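PDB 1SP3: cytochrome c, putative from Shewanella oneidensis, which carries eight c-type hemes and probably works as a respiratory oxidoreductase, reducing tetrathionate. Local coordinates for residues A[226-234]-A[323-331]; A[251-261]-A[270-278]. All blocks are in the same frame, centred on the assembly; numbering follows the deposited sequence.

Contact 1 (A[226-234]-A[323-331]); sequences HTATVACQT and KAKIYPFKV. With HEC (heme c), chain J.
Thr229, Val230 and Ala231 run beside the start of strand 325-339 as a single beta bridge between Val230 and Ile326: Ile326 N donates to Thr229 O (2.7 Å) and Ala231 N to Ile326 O (3.0 Å). That second carbonyl is gripped twice, because Thr234 OG1 also donates to Ile326 O at 2.7 Å, from the opposite face of the carbonyl plane to Ala231 N. Thr234 lies in the first turn of helix 232-236, where its chi1 of -66° sets OG1 beside its own backbone N and turned to the strand, while its CG2 meets the vinyl-derived CBC of the heme. Lys325 stretches out beyond CG past the carbonyls of 227-229, and its NZ ends on Thr227 O, 2.8 Å away and in the carbonyl plane. The methyl of Ala231 sits squarely over one face of Tyr327, with CB 3.5 Å from the ring centroid and 5° off the normal, a CH-pi contact. Gln233 lays its CB against CD of Pro328 and crosses the Tyr327 ring obliquely; its amide NE2 is hydrogen-bonded to Asn399 and Asp205. The segment 226-234 joins two hemes. His226 NE2 binds the iron of one at 2.0 Å, with His415 as the other axial ligand, and Cys232, the first cysteine of a CXXCH motif, is linked covalently to a second heme. Ile326 CD1 reaches CMD of the His226-ligated heme at 3.6 Å, and Val230 CG2 packs on the same methyl. The backbone bonds of Thr229 and Ala231 and the Lys325 ammonium hold the chain between His226 and Cys232 to the strand, and Thr234 OG1 adds a bond from just beyond it, consistent with strand 325-339 limiting movement between axial ligand and thioether cysteine.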
loop_
_atom_site.group_PDB
_atom_site.type_symbol
_atom_site.label_atom_id
_atom_site.label_comp_id
_atom_site.label_asym_id
_atom_site.label_seq_id
_atom_site.Cartn_x
_atom_site.Cartn_y
_atom_site.Cartn_z
ATOM N N HIS A 226 -22.302 -0.658 -19.382
ATOM C CA HIS A 226 -20.891 -0.919 -19.195
ATOM C C HIS A 226 -20.546 -1.387 -17.811
ATOM O O HIS A 226 -19.503 -2.046 -17.608
ATOM C CB HIS A 226 -20.073 0.336 -19.492
ATOM C CG HIS A 226 -19.883 0.588 -20.979
ATOM N ND1 HIS A 226 -20.909 0.993 -21.813
ATOM C CD2 HIS A 226 -18.776 0.516 -21.764
ATOM C CE1 HIS A 226 -20.439 1.196 -23.039
ATOM N NE2 HIS A 226 -19.142 0.913 -23.035
ATOM N N THR A 227 -21.384 -1.074 -16.833
ATOM C CA THR A 227 -20.938 -1.372 -15.494
ATOM C C THR A 227 -20.918 -2.842 -15.195
ATOM O O THR A 227 -20.343 -3.184 -14.191
ATOM C CB THR A 227 -21.783 -0.656 -14.356
ATOM O OG1 THR A 227 -23.085 -1.209 -14.388
ATOM C CG2 THR A 227 -22.067 0.746 -14.697
ATOM N N ALA A 228 -21.536 -3.722 -16.001
ATOM C CA ALA A 228 -21.384 -5.160 -15.721
ATOM C C ALA A 228 -19.940 -5.613 -16.054
ATOM O O ALA A 228 -19.535 -6.729 -15.707
ATOM C CB ALA A 228 -22.369 -5.991 -16.503
ATOM N N THR A 229 -19.166 -4.756 -16.754
ATOM C CA THR A 229 -17.869 -5.206 -17.271
ATOM C C THR A 229 -16.710 -4.299 -16.806
ATOM O O THR A 229 -15.529 -4.675 -16.693
ATOM C CB THR A 229 -17.981 -5.206 -18.844
ATOM O OG1 THR A 229 -18.771 -6.326 -19.243
ATOM C CG2 THR A 229 -16.632 -5.472 -19.555
ATOM N N VAL A 230 -17.041 -3.071 -16.671
ATOM C CA VAL A 230 -16.078 -2.010 -16.381
ATOM C C VAL A 230 -16.395 -1.498 -14.950
ATOM O O VAL A 230 -17.540 -1.017 -14.665
ATOM C CB VAL A 230 -16.128 -0.886 -17.395
ATOM C CG1 VAL A 230 -15.093 0.090 -17.048
ATOM C CG2 VAL A 230 -15.899 -1.406 -18.825
ATOM N N ALA A 231 -15.383 -1.577 -14.092
ATOM C CA ALA A 231 -15.507 -1.121 -12.688
ATOM C C ALA A 231 -15.735 0.337 -12.649
ATOM O O ALA A 231 -15.153 1.062 -13.466
ATOM C CB ALA A 231 -14.211 -1.410 -11.912
ATOM N N CYS A 232 -16.520 0.815 -11.681
ATOM C CA CYS A 232 -16.730 2.262 -11.578
ATOM C C CYS A 232 -15.413 2.998 -11.578
ATOM O O CYS A 232 -15.252 4.050 -12.205
ATOM C CB CYS A 232 -17.513 2.654 -10.277
ATOM S SG CYS A 232 -18.897 1.601 -9.843
ATOM N N GLN A 233 -14.477 2.474 -10.787
ATOM C CA GLN A 233 -13.154 3.088 -10.591
ATOM C C GLN A 233 -12.459 3.323 -11.920
ATOM O O GLN A 233 -11.768 4.295 -12.098
ATOM C CB GLN A 233 -12.292 2.123 -9.745
ATOM C CG GLN A 233 -12.682 2.088 -8.227
ATOM C CD GLN A 233 -13.631 1.007 -7.918
ATOM O OE1 GLN A 233 -14.452 0.608 -8.785
ATOM N NE2 GLN A 233 -13.509 0.441 -6.701
ATOM N N THR A 234 -12.626 2.444 -12.900
ATOM C CA THR A 234 -11.975 2.669 -14.206
ATOM C C THR A 234 -12.324 3.985 -14.892
ATOM O O THR A 234 -11.450 4.770 -15.301
ATOM C CB THR A 234 -12.248 1.411 -15.090
ATOM O OG1 THR A 234 -11.568 0.306 -14.497
ATOM C CG2 THR A 234 -11.643 1.537 -16.569
ATOM N N LYS A 323 -17.017 -13.329 -12.732
ATOM C CA LYS A 323 -16.744 -12.537 -11.527
ATOM C C LYS A 323 -15.791 -11.299 -11.764
ATOM O O LYS A 323 -15.660 -10.437 -10.883
ATOM C CB LYS A 323 -16.131 -13.409 -10.413
ATOM C CG LYS A 323 -17.061 -14.400 -9.722
ATOM C CD LYS A 323 -16.267 -15.296 -8.694
ATOM C CE LYS A 323 -16.742 -15.114 -7.170
ATOM N NZ LYS A 323 -17.450 -16.350 -6.577
ATOM N N ALA A 324 -15.137 -11.220 -12.920
ATOM C CA ALA A 324 -14.057 -10.237 -13.104
ATOM C C ALA A 324 -14.646 -8.969 -13.765
ATOM O O ALA A 324 -15.564 -9.120 -14.596
ATOM C CB ALA A 324 -12.937 -10.834 -13.967
ATOM N N LYS A 325 -14.149 -7.756 -13.403
ATOM C CA LYS A 325 -14.431 -6.526 -14.176
ATOM C C LYS A 325 -13.105 -5.856 -14.520
ATOM O O LYS A 325 -12.062 -6.250 -13.935
ATOM C CB LYS A 325 -15.303 -5.527 -13.383
ATOM C CG LYS A 325 -16.743 -6.027 -13.290
ATOM C CD LYS A 325 -17.571 -5.102 -12.421
ATOM C CE LYS A 325 -18.892 -5.744 -12.143
ATOM N NZ LYS A 325 -19.747 -4.624 -11.859
ATOM N N ILE A 326 -13.115 -4.907 -15.469
ATOM C CA ILE A 326 -11.878 -4.215 -15.754
ATOM C C ILE A 326 -11.666 -3.102 -14.731
ATOM O O ILE A 326 -12.520 -2.202 -14.594
ATOM C CB ILE A 326 -11.863 -3.657 -17.220
ATOM C CG1 ILE A 326 -12.016 -4.810 -18.218
ATOM C CG2 ILE A 326 -10.617 -2.707 -17.482
ATOM C CD1 ILE A 326 -12.407 -4.227 -19.657
ATOM N N TYR A 327 -10.537 -3.178 -13.994
ATOM C CA TYR A 327 -10.246 -2.234 -12.896
ATOM C C TYR A 327 -8.935 -1.527 -13.225
ATOM O O TYR A 327 -8.108 -2.078 -13.991
ATOM C CB TYR A 327 -9.980 -3.009 -11.604
ATOM C CG TYR A 327 -11.251 -3.347 -10.774
ATOM C CD1 TYR A 327 -12.055 -4.484 -11.116
ATOM C CD2 TYR A 327 -11.611 -2.572 -9.634
ATOM C CE1 TYR A 327 -13.168 -4.820 -10.394
ATOM C CE2 TYR A 327 -12.807 -2.900 -8.836
ATOM C CZ TYR A 327 -13.541 -4.049 -9.233
ATOM O OH TYR A 327 -14.701 -4.394 -8.623
ATOM N N PRO A 328 -8.680 -0.389 -12.557
ATOM C CA PRO A 328 -7.466 0.392 -12.751
ATOM C C PRO A 328 -6.438 0.119 -11.671
ATOM O O PRO A 328 -6.750 -0.067 -10.483
ATOM C CB PRO A 328 -7.957 1.836 -12.542
ATOM C CG PRO A 328 -9.000 1.698 -11.492
ATOM C CD PRO A 328 -9.596 0.295 -11.597
ATOM N N PHE A 329 -5.190 0.195 -12.091
ATOM C CA PHE A 329 -4.112 -0.215 -11.250
ATOM C C PHE A 329 -2.895 0.694 -11.430
ATOM O O PHE A 329 -2.594 1.163 -12.545
ATOM C CB PHE A 329 -3.670 -1.639 -11.637
ATOM C CG PHE A 329 -4.626 -2.693 -11.220
ATOM C CD1 PHE A 329 -5.677 -3.089 -12.082
ATOM C CD2 PHE A 329 -4.514 -3.278 -9.956
ATOM C CE1 PHE A 329 -6.523 -4.067 -11.723
ATOM C CE2 PHE A 329 -5.411 -4.260 -9.552
ATOM C CZ PHE A 329 -6.431 -4.637 -10.459
ATOM N N LYS A 330 -2.182 0.872 -10.345
ATOM C CA LYS A 330 -0.868 1.428 -10.425
ATOM C C LYS A 330 0.164 0.289 -10.482
ATOM O O LYS A 330 0.070 -0.745 -9.738
ATOM C CB LYS A 330 -0.558 2.370 -9.257
ATOM C CG LYS A 330 0.968 2.646 -9.212
ATOM C CD LYS A 330 1.364 3.696 -8.244
ATOM C CE LYS A 330 2.903 4.036 -8.511
ATOM N NZ LYS A 330 3.631 4.023 -7.240
ATOM N N VAL A 331 1.114 0.435 -11.398
ATOM C CA VAL A 331 2.065 -0.650 -11.642
ATOM C C VAL A 331 3.481 -0.095 -11.461
ATOM O O VAL A 331 3.840 0.903 -12.076
ATOM C CB VAL A 331 1.936 -1.191 -13.073
ATOM C CG1 VAL A 331 3.055 -2.245 -13.381
ATOM C CG2 VAL A 331 0.463 -1.757 -13.330
HETATM FE FE HEC J . -17.816 1.090 -24.468
HETATM C CHA HEC J . -18.458 -2.145 -25.366
HETATM C CHB HEC J . -20.095 2.142 -26.729
HETATM C CHC HEC J . -17.730 4.288 -23.195
HETATM C CHD HEC J . -15.060 0.305 -22.768
HETATM N NA HEC J . -19.081 0.141 -25.777
HETATM C C1A HEC J . -19.138 -1.190 -26.051
HETATM C C2A HEC J . -20.019 -1.398 -27.213
HETATM C C3A HEC J . -20.479 -0.202 -27.591
HETATM C C4A HEC J . -19.892 0.777 -26.681
HETATM C CMA HEC J . -21.415 0.148 -28.791
HETATM C CAA HEC J . -20.297 -2.791 -27.826
HETATM C CBA HEC J . -21.284 -3.507 -26.901
HETATM C CGA HEC J . -22.675 -2.861 -26.921
HETATM O O1A HEC J . -23.444 -3.018 -27.955
HETATM O O2A HEC J . -23.020 -2.227 -25.855
HETATM N NB HEC J . -18.748 2.903 -24.868
HETATM C C1B HEC J . -19.694 3.067 -25.831
HETATM C C2B HEC J . -20.183 4.394 -25.748
HETATM C C3B HEC J . -19.540 4.985 -24.732
HETATM C C4B HEC J . -18.629 4.052 -24.194
HETATM C CMB HEC J . -21.285 5.028 -26.704
HETATM C CAB HEC J . -19.804 6.414 -24.205
HETATM C CBB HEC J . -20.980 6.693 -23.555
HETATM N NC HEC J . -16.631 2.149 -23.273
HETATM C C1C HEC J . -16.694 3.462 -22.882
HETATM C C2C HEC J . -15.566 3.783 -22.059
HETATM C C3C HEC J . -14.823 2.683 -21.983
HETATM C C4C HEC J . -15.475 1.625 -22.734
HETATM C CMC HEC J . -15.295 5.182 -21.446
HETATM C CAC HEC J . -13.478 2.357 -21.223
HETATM C CBC HEC J . -13.125 2.420 -19.902
HETATM N ND HEC J . -16.842 -0.689 -24.172
HETATM C C1D HEC J . -15.801 -0.771 -23.273
HETATM C C2D HEC J . -15.614 -2.161 -23.021
HETATM C C3D HEC J . -16.657 -2.878 -23.811
HETATM C C4D HEC J . -17.391 -1.892 -24.500
HETATM C CMD HEC J . -14.584 -2.817 -22.088
HETATM C CAD HEC J . -16.903 -4.384 -23.886
HETATM C CBD HEC J . -18.093 -4.706 -22.940
HETATM C CGD HEC J . -18.320 -6.182 -23.036
HETATM O O1D HEC J . -17.385 -7.008 -23.009
HETATM O O2D HEC J . -19.461 -6.571 -23.185
#

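Contact 2 (A[251-261]-A[270-278])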
loop_
_atom_site.group_PDB
_atom_site.type_symbol
_atom_site.label_atom_id
_atom_site.label_comp_id
_atom_site.label_asym_id
_atom_site.label_seq_id
_atom_site.Cartn_x
_atom_site.Cartn_y
_atom_site.Cartn_z
ATOM N N ASP A 251 15.265 0.708 -9.925
ATOM C CA ASP A 251 16.343 -0.170 -10.294
ATOM C C ASP A 251 17.437 -0.145 -9.223
ATOM O O ASP A 251 18.286 0.820 -9.152
ATOM C CB ASP A 251 16.910 0.323 -11.638
ATOM C CG ASP A 251 17.952 -0.625 -12.223
ATOM O OD1 ASP A 251 18.381 -1.593 -11.529
ATOM O OD2 ASP A 251 18.344 -0.477 -13.411
ATOM N N TRP A 252 17.429 -1.181 -8.401
ATOM C CA TRP A 252 18.414 -1.370 -7.317
ATOM C C TRP A 252 19.810 -1.783 -7.868
ATOM O O TRP A 252 20.786 -1.663 -7.195
ATOM C CB TRP A 252 17.959 -2.491 -6.380
ATOM C CG TRP A 252 16.960 -2.140 -5.295
ATOM C CD1 TRP A 252 15.609 -2.384 -5.313
ATOM C CD2 TRP A 252 17.236 -1.516 -4.027
ATOM N NE1 TRP A 252 15.041 -1.952 -4.141
ATOM C CE2 TRP A 252 16.017 -1.410 -3.337
ATOM C CE3 TRP A 252 18.411 -1.059 -3.390
ATOM C CZ2 TRP A 252 15.922 -0.868 -2.014
ATOM C CZ3 TRP A 252 18.304 -0.470 -2.138
ATOM C CH2 TRP A 252 17.078 -0.411 -1.444
ATOM N N SER A 253 19.885 -2.276 -9.096
ATOM C CA SER A 253 21.128 -2.840 -9.634
ATOM C C SER A 253 22.240 -1.841 -9.751
ATOM O O SER A 253 23.411 -2.175 -9.583
ATOM C CB SER A 253 20.883 -3.529 -10.999
ATOM O OG SER A 253 20.549 -2.544 -11.973
ATOM N N THR A 254 21.877 -0.602 -10.043
ATOM C CA THR A 254 22.821 0.473 -10.119
ATOM C C THR A 254 23.245 1.101 -8.771
ATOM O O THR A 254 24.067 2.034 -8.762
ATOM C CB THR A 254 22.234 1.580 -11.040
ATOM O OG1 THR A 254 20.990 2.048 -10.489
ATOM C CG2 THR A 254 21.915 1.032 -12.473
ATOM N N ALA A 255 22.705 0.627 -7.644
ATOM C CA ALA A 255 23.069 1.250 -6.339
ATOM C C ALA A 255 24.571 1.088 -6.103
ATOM O O ALA A 255 25.181 0.126 -6.634
ATOM C CB ALA A 255 22.307 0.625 -5.163
ATOM N N GLY A 256 25.152 1.982 -5.301
ATOM C CA GLY A 256 26.490 1.749 -4.779
ATOM C C GLY A 256 27.653 2.447 -5.472
ATOM O O GLY A 256 28.819 2.257 -5.051
ATOM N N ASP A 257 27.361 3.246 -6.499
ATOM C CA ASP A 257 28.369 4.027 -7.211
ATOM C C ASP A 257 28.427 5.475 -6.744
ATOM O O ASP A 257 27.453 5.986 -6.191
ATOM C CB ASP A 257 28.079 4.030 -8.716
ATOM C CG ASP A 257 28.474 2.720 -9.403
ATOM O OD1 ASP A 257 29.314 1.970 -8.822
ATOM O OD2 ASP A 257 27.977 2.345 -10.508
ATOM N N ASP A 258 29.575 6.141 -6.975
ATOM C CA ASP A 258 29.763 7.556 -6.571
ATOM C C ASP A 258 29.570 8.563 -7.718
ATOM O O ASP A 258 30.086 9.676 -7.689
ATOM C CB ASP A 258 31.122 7.792 -5.831
ATOM C CG ASP A 258 31.207 7.029 -4.515
ATOM O OD1 ASP A 258 30.392 7.258 -3.575
ATOM O OD2 ASP A 258 32.051 6.132 -4.336
ATOM N N LYS A 259 28.824 8.169 -8.723
ATOM C CA LYS A 259 28.378 9.063 -9.755
ATOM C C LYS A 259 27.338 10.050 -9.183
ATOM O O LYS A 259 26.746 9.807 -8.115
ATOM C CB LYS A 259 27.821 8.267 -10.941
ATOM C CG LYS A 259 26.600 7.409 -10.640
ATOM C CD LYS A 259 26.344 6.399 -11.763
ATOM C CE LYS A 259 24.877 6.397 -12.158
ATOM N NZ LYS A 259 24.376 4.999 -12.531
ATOM N N PRO A 260 27.153 11.183 -9.872
ATOM C CA PRO A 260 26.270 12.253 -9.367
ATOM C C PRO A 260 24.815 11.784 -9.125
ATOM O O PRO A 260 24.218 11.025 -9.924
ATOM C CB PRO A 260 26.315 13.325 -10.500
ATOM C CG PRO A 260 27.607 13.050 -11.271
ATOM C CD PRO A 260 27.785 11.538 -11.176
ATOM N N GLU A 261 24.252 12.242 -8.012
ATOM C CA GLU A 261 22.878 11.902 -7.638
ATOM C C GLU A 261 21.879 12.894 -8.254
ATOM O O GLU A 261 21.289 13.723 -7.549
ATOM C CB GLU A 261 22.753 11.859 -6.142
ATOM C CG GLU A 261 23.735 10.890 -5.499
ATOM C CD GLU A 261 23.292 10.583 -4.085
ATOM O OE1 GLU A 261 22.602 11.495 -3.520
ATOM O OE2 GLU A 261 23.566 9.452 -3.568
ATOM N N THR A 270 16.785 11.006 -9.496
ATOM C CA THR A 270 16.714 9.895 -10.428
ATOM C C THR A 270 17.798 8.849 -10.125
ATOM O O THR A 270 17.764 7.781 -10.689
ATOM C CB THR A 270 16.855 10.351 -11.879
ATOM O OG1 THR A 270 17.956 11.257 -11.932
ATOM C CG2 THR A 270 15.644 11.193 -12.293
ATOM N N TYR A 271 18.824 9.244 -9.380
ATOM C CA TYR A 271 19.876 8.337 -8.935
ATOM C C TYR A 271 20.214 8.608 -7.456
ATOM O O TYR A 271 20.340 9.756 -7.073
ATOM C CB TYR A 271 21.185 8.431 -9.753
ATOM C CG TYR A 271 22.158 7.385 -9.209
ATOM C CD1 TYR A 271 21.947 6.052 -9.460
ATOM C CD2 TYR A 271 23.206 7.724 -8.346
ATOM C CE1 TYR A 271 22.762 5.090 -8.945
ATOM C CE2 TYR A 271 24.062 6.736 -7.853
ATOM C CZ TYR A 271 23.816 5.415 -8.174
ATOM O OH TYR A 271 24.584 4.373 -7.676
ATOM N N GLN A 272 20.333 7.561 -6.645
ATOM C CA GLN A 272 20.947 7.718 -5.340
ATOM C C GLN A 272 21.801 6.523 -5.093
ATOM O O GLN A 272 21.402 5.379 -5.421
ATOM C CB GLN A 272 19.888 7.790 -4.239
ATOM C CG GLN A 272 19.140 9.108 -4.251
ATOM C CD GLN A 272 18.161 9.179 -3.090
ATOM O OE1 GLN A 272 18.432 9.877 -2.137
ATOM N NE2 GLN A 272 17.037 8.430 -3.163
ATOM N N LYS A 273 22.970 6.777 -4.492
ATOM C CA LYS A 273 23.956 5.741 -4.286
ATOM C C LYS A 273 23.321 4.648 -3.461
ATOM O O LYS A 273 23.504 3.467 -3.744
ATOM C CB LYS A 273 25.174 6.281 -3.542
ATOM C CG LYS A 273 26.267 5.233 -3.263
ATOM C CD LYS A 273 27.420 5.878 -2.516
ATOM C CE LYS A 273 28.097 4.826 -1.668
ATOM N NZ LYS A 273 29.509 5.224 -1.440
ATOM N N LYS A 274 22.570 5.050 -2.447
ATOM C CA LYS A 274 21.987 4.078 -1.492
ATOM C C LYS A 274 20.858 3.218 -2.084
ATOM O O LYS A 274 20.540 2.164 -1.547
ATOM C CB LYS A 274 21.376 4.830 -0.296
ATOM C CG LYS A 274 22.289 5.333 0.809
ATOM C CD LYS A 274 21.316 5.855 1.943
ATOM C CE LYS A 274 21.962 6.801 2.960
ATOM N NZ LYS A 274 23.064 6.135 3.717
ATOM N N LYS A 275 20.225 3.673 -3.155
ATOM C CA LYS A 275 19.057 2.963 -3.663
ATOM C C LYS A 275 19.011 2.583 -5.145
ATOM O O LYS A 275 18.272 1.739 -5.476
ATOM C CB LYS A 275 17.797 3.798 -3.347
ATOM C CG LYS A 275 17.498 3.917 -1.805
ATOM C CD LYS A 275 16.370 4.945 -1.508
ATOM C CE LYS A 275 16.374 5.410 0.001
ATOM N NZ LYS A 275 15.170 6.240 0.419
ATOM N N GLY A 276 19.717 3.253 -6.037
ATOM C CA GLY A 276 19.719 2.872 -7.464
ATOM C C GLY A 276 19.028 3.950 -8.295
ATOM O O GLY A 276 19.054 5.080 -7.914
ATOM N N ASN A 277 18.455 3.619 -9.453
ATOM C CA ASN A 277 17.797 4.613 -10.299
ATOM C C ASN A 277 16.315 4.605 -10.140
ATOM O O ASN A 277 15.738 3.511 -9.964
ATOM C CB ASN A 277 18.075 4.362 -11.776
ATOM C CG ASN A 277 19.433 4.922 -12.189
ATOM O OD1 ASN A 277 19.537 6.069 -12.532
ATOM N ND2 ASN A 277 20.491 4.140 -11.998
ATOM N N PHE A 278 15.709 5.804 -10.229
ATOM C CA PHE A 278 14.264 6.017 -10.190
ATOM C C PHE A 278 13.702 6.717 -11.448
ATOM O O PHE A 278 14.419 7.450 -12.176
ATOM C CB PHE A 278 13.929 6.934 -9.025
ATOM C CG PHE A 278 14.476 6.503 -7.696
ATOM C CD1 PHE A 278 15.125 7.434 -6.882
ATOM C CD2 PHE A 278 14.320 5.222 -7.237
ATOM C CE1 PHE A 278 15.621 7.035 -5.640
ATOM C CE2 PHE A 278 14.802 4.819 -6.023
ATOM C CZ PHE A 278 15.443 5.720 -5.206
HETATM O O HOH W 1 22.496 7.885 -1.278
HETATM O O HOH W 2 20.503 12.540 -1.869
#
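Tyr271 OH is held at two points of the loop that curls round it, giving its proton to Thr254 O (2.6 Å) and accepting from Asp257 N (3.2 Å). The ring belongs to a short beta hairpin, strands 271-272 and 276-281, whose turn carries a classic beta bulge: Lys275 and Gly276 both face Gln272, and both of their N-H groups go to Gln272 O. With CG anti to the backbone N (chi1 -178°), the phenol projects into the arc of 254-261, with Thr254 O and Asp257 O near the ring plane at its edge. Lys259 lies across one face, bent at chi3 and chi4, with CE 4.0 Å from the Tyr271 centroid in a CH-pi contact and NZ off-centre in a cation-pi one. Beyond the ring, Gly256 N donates to Lys273 O at 2.7 Å, in the carbonyl plane and on a lone pair. The extended Lys273 side chain passes Asp257 O and closes a salt bridge from NZ to Asp258 OD1 (3.1 Å), on the syn side of the carboxylate; Phe360 gives the same lysine a cation-pi partner. Glu261 OE2 is also shared: Lys273 N points to it almost straight (2.9 Å, 179°), arriving from above the carboxylate plane, and a water bridges OE2 to Lys274 N. These bonds tie an irregular surface loop to the hairpin tip by backbone polar groups as well as charges. Where the loop leaves strand 246-251, Asp251 and Asn277 form an antiparallel hydrogen-bonded pair, Asp251 N meeting Asn277 O at 2.8 Å. Asp251 OD1 meanwhile accepts from Ser253 N, an Asx turn, and Gly276 CA presses a C-H against Asp251 O at 3.0 Å.

How the contacts relate
Contact 2 is nested in the chain loop that contact 1 closes: 226-234 comes first, then 251-261 and 270-278, and 323-331 last. Their centres lie 36 Å apart, with nearest atoms about 11 Å apart, so they do not touch, yet both reach the same mixed sheet. Strand 246-251, which leads into contact 2, pairs in parallel with strand 325-339, whose beginning makes contact 1, and antiparallel with strand 276-281. The long strand 325-339 thus runs between them. Contact 1 joins the sheet to a segment that serves two hemes, with Ile326 touching one of them, whereas contact 2 finishes its far margin at the surface, with Trp252 about 8 Å from another heme.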